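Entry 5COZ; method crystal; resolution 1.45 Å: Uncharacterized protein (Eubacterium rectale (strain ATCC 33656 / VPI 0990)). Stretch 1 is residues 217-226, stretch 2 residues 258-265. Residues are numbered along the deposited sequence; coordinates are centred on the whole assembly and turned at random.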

# COMPACT_ATOMS: atom_id res chain seq x y z
N PHE A 217 -3.36 5.67 1.79
CA PHE A 217 -3.91 4.45 2.32
C PHE A 217 -5.35 4.59 2.78
O PHE A 217 -5.62 5.11 3.85
N PRO A 218 -6.29 4.10 1.95
CA PRO A 218 -7.72 4.12 2.33
C PRO A 218 -7.90 3.51 3.72
O PRO A 218 -7.31 2.46 4.03
N ASP A 219 -8.69 4.19 4.57
CA ASP A 219 -8.80 3.73 5.93
C ASP A 219 -10.21 3.84 6.48
O ASP A 219 -11.11 4.37 5.82
N VAL A 220 -10.39 3.34 7.70
CA VAL A 220 -11.65 3.45 8.44
C VAL A 220 -11.24 3.48 9.91
O VAL A 220 -10.28 2.79 10.28
N TYR A 221 -11.84 4.36 10.71
CA TYR A 221 -11.46 4.55 12.13
C TYR A 221 -9.95 4.84 12.25
O TYR A 221 -9.30 4.45 13.24
N GLY A 222 -9.41 5.53 11.24
CA GLY A 222 -8.01 5.93 11.24
C GLY A 222 -6.99 4.85 10.93
O GLY A 222 -5.80 5.14 10.96
N ILE A 223 -7.45 3.64 10.62
CA ILE A 223 -6.58 2.49 10.41
C ILE A 223 -6.71 2.04 8.97
O ILE A 223 -7.84 1.84 8.49
N PRO A 224 -5.59 1.90 8.26
CA PRO A 224 -5.68 1.53 6.84
C PRO A 224 -6.03 0.07 6.63
O PRO A 224 -5.60 -0.80 7.42
N TYR A 225 -6.73 -0.22 5.53
CA TYR A 225 -6.87 -1.62 5.15
C TYR A 225 -5.48 -2.17 4.85
O TYR A 225 -4.55 -1.43 4.48
N SER A 226 -5.35 -3.47 5.02
CA SER A 226 -4.09 -4.17 4.95
C SER A 226 -3.24 -3.86 3.71
O SER A 226 -3.75 -3.86 2.57
N ILE A 258 -6.92 3.17 -8.17
CA ILE A 258 -7.75 2.99 -6.99
C ILE A 258 -7.86 1.52 -6.68
O ILE A 258 -8.26 0.75 -7.54
N PRO A 259 -7.47 1.13 -5.46
CA PRO A 259 -7.57 -0.27 -5.06
C PRO A 259 -8.99 -0.64 -4.65
O PRO A 259 -9.86 0.26 -4.55
N PRO A 260 -9.26 -1.90 -4.30
CA PRO A 260 -10.60 -2.23 -3.78
C PRO A 260 -10.95 -1.43 -2.55
O PRO A 260 -10.10 -1.21 -1.65
N LEU A 261 -12.22 -0.96 -2.49
CA LEU A 261 -12.72 -0.16 -1.39
C LEU A 261 -13.88 -0.86 -0.76
O LEU A 261 -14.47 -1.77 -1.36
N TYR A 262 -14.17 -0.49 0.50
CA TYR A 262 -15.14 -1.18 1.33
C TYR A 262 -16.00 -0.21 2.07
O TYR A 262 -15.56 0.90 2.40
N ASP A 263 -17.26 -0.60 2.32
CA ASP A 263 -18.23 0.22 3.05
C ASP A 263 -18.54 -0.46 4.39
O ASP A 263 -18.98 -1.60 4.41
N TRP A 264 -18.31 0.24 5.50
CA TRP A 264 -18.58 -0.30 6.83
C TRP A 264 -20.08 -0.58 7.02
O TRP A 264 -20.91 0.34 6.87
N VAL A 265 -20.43 -1.80 7.43
CA VAL A 265 -21.84 -2.12 7.63
C VAL A 265 -22.18 -2.11 9.13
O VAL A 265 -23.21 -1.54 9.53

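At the apolar centre, Tyr-225 and Tyr-262 both point their CA-to-CB bonds toward the opposing stretch and both take the m rotamer, with chi2 of -67° and -84°. They meet edge to face: the edge of Tyr-262 is directed at the face of Tyr-225, with centroids 5.4 Å apart and planes at 70°. The closest ring carbons, Tyr-225 CE2 and Tyr-262 CD2, are 4.2 Å apart. The rule here is that two tyrosines with similar chi1 values can still cross steeply, so that the rim of one ring packs on the flat surface of the other.

Along the strand, Trp-264 gives the largest covered area of any residue, 75 Å². Its chi1 is t (-173°) and its chi2 is -88°, and its indole serves two neighbours. Val-220, a p rotamer, brings CG2 to 4.0 Å from Trp-264 CE3. Tyr-221, an m rotamer, turns its edge toward the face of the six-membered ring, with centroids 4.8 Å apart, planes at 78°, and Tyr-221 CE2 3.7 Å from Trp-264 CZ2. Val-220 and Tyr-221 are consecutive, yet both point toward the other stretch. Such a pair departs from the alternation of an extended strand, and it occurs where the type I' turn from Val-220 to Ile-223 begins. Tyr-221 takes a positive phi of 54° there, and Gly-222 follows at 76°, a region that favours glycine. The turn is held by paired backbone hydrogen bonds, Val-220 N to Ile-223 O at 3.1 Å and Ile-223 N to Val-220 O at 3.0 Å.

A smaller apolar patch lies at Pro-218, whose CA-to-CB bond points toward the other stretch and whose ring has a C-gamma exo pucker. Its CB lies 3.7 Å from Leu-261 CD2, and its CG lies 4.1 Å from CG of Pro-259, which is C-gamma endo. Leu-261 (m, t) starts sideways, but the end of its side chain comes nearer and closes the gap. Pro-218 also anchors Tyr-225 through the backbone, its O accepting from Tyr-225 N at 3.1 Å.

All of this is built by side chains reaching across a gap that the backbones leave open: the CA atoms of Pro-218 and Leu-261 lie 7.6 Å apart, those of Val-220 and Trp-264 8.0 Å. That spacing leaves room for rings and branched chains, and the contact buries 365 Å² counted over both sides.

The polar edge begins at the hydroxyl of Tyr-225. Tyr-225 OH approaches Tyr-262 O at 3.5 Å, and water 1 links the two: it lies 2.7 Å from Tyr-225 OH in a hydrogen bond and donates to Tyr-262 O at 3.0 Å. One tyrosine thus offers a ring face to the apolar centre and a hydroxyl to the water. Farther out, Asp-263 points away from the contact, leaving its neighbours Tyr-262 and Trp-264 to face stretch 1 in strand alternation.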

# COMPACT_ATOMS: atom_id res chain seq x y z
CB PHE A 217 -3.00 3.98 3.49
CG PHE A 217 -1.55 3.88 3.07
CD1 PHE A 217 -1.13 2.88 2.19
CD2 PHE A 217 -0.63 4.86 3.45
CE1 PHE A 217 0.19 2.83 1.74
CE2 PHE A 217 0.70 4.81 3.00
CZ PHE A 217 1.11 3.78 2.17
CB PRO A 218 -8.38 3.27 1.26
CG PRO A 218 -7.51 3.57 0.03
CD PRO A 218 -6.10 3.54 0.59
CB ASP A 219 -7.83 4.56 6.81
CG ASP A 219 -8.14 6.03 7.04
OD1 ASP A 219 -8.87 6.64 6.22
OD2 ASP A 219 -7.60 6.60 8.02
CB VAL A 220 -12.68 2.35 8.04
CG1 VAL A 220 -12.21 0.95 8.42
CG2 VAL A 220 -14.07 2.64 8.60
CB TYR A 221 -11.90 3.37 13.00
CG TYR A 221 -13.41 3.26 13.00
CD1 TYR A 221 -14.20 4.24 13.59
CD2 TYR A 221 -14.04 2.20 12.36
CE1 TYR A 221 -15.59 4.19 13.51
CE2 TYR A 221 -15.43 2.11 12.30
CZ TYR A 221 -16.20 3.11 12.87
OH TYR A 221 -17.56 3.04 12.79
CB ILE A 223 -6.94 1.37 11.43
CG1 ILE A 223 -6.67 1.89 12.85
CG2 ILE A 223 -6.13 0.10 11.12
CD1 ILE A 223 -7.22 0.95 13.96
CB PRO A 224 -4.27 1.82 6.30
CG PRO A 224 -3.36 1.54 7.48
CD PRO A 224 -4.18 2.06 8.69
CB TYR A 225 -7.79 -1.82 3.93
CG TYR A 225 -9.06 -1.04 3.98
CD1 TYR A 225 -10.04 -1.32 4.93
CD2 TYR A 225 -9.33 -0.05 3.04
CE1 TYR A 225 -11.22 -0.56 5.01
CE2 TYR A 225 -10.49 0.71 3.10
CZ TYR A 225 -11.41 0.47 4.11
OH TYR A 225 -12.57 1.18 4.11
CB SER A 226 -4.38 -5.67 5.02
OG SER A 226 -3.24 -6.45 4.71
CB ILE A 258 -9.15 3.60 -7.20
CG1 ILE A 258 -9.08 5.09 -7.69
CG2 ILE A 258 -10.03 3.48 -5.91
CD1 ILE A 258 -10.48 5.69 -7.95
CB PRO A 259 -6.63 -0.32 -3.84
CG PRO A 259 -6.86 1.01 -3.16
CD PRO A 259 -7.04 1.99 -4.33
CB PRO A 260 -10.48 -3.72 -3.42
CG PRO A 260 -9.36 -4.22 -4.32
CD PRO A 260 -8.38 -3.08 -4.32
CB LEU A 261 -13.10 1.27 -1.79
CG LEU A 261 -11.98 2.14 -2.39
CD1 LEU A 261 -12.54 3.50 -2.81
CD2 LEU A 261 -10.80 2.30 -1.39
CB TYR A 262 -14.41 -2.10 2.33
CG TYR A 262 -13.50 -3.08 1.62
CD1 TYR A 262 -14.00 -4.28 1.12
CD2 TYR A 262 -12.16 -2.78 1.37
CE1 TYR A 262 -13.19 -5.16 0.39
CE2 TYR A 262 -11.36 -3.62 0.60
CZ TYR A 262 -11.87 -4.83 0.14
OH TYR A 262 -11.10 -5.73 -0.57
CB ASP A 263 -19.52 0.43 2.23
CG ASP A 263 -20.47 1.47 2.80
OD1 ASP A 263 -19.99 2.48 3.27
OD2 ASP A 263 -21.70 1.22 2.80
CB TRP A 264 -18.11 0.69 7.89
CG TRP A 264 -18.18 0.17 9.30
CD1 TRP A 264 -19.26 0.25 10.14
CD2 TRP A 264 -17.13 -0.44 10.04
NE1 TRP A 264 -18.93 -0.29 11.37
CE2 TRP A 264 -17.63 -0.71 11.34
CE3 TRP A 264 -15.79 -0.76 9.75
CZ2 TRP A 264 -16.83 -1.29 12.33
CZ3 TRP A 264 -15.00 -1.33 10.75
CH2 TRP A 264 -15.52 -1.58 12.02
CB VAL A 265 -22.16 -3.51 7.00
CG1 VAL A 265 -23.57 -4.01 7.36
CG2 VAL A 265 -21.99 -3.42 5.48
O HOH W 1 -13.12 2.50 1.80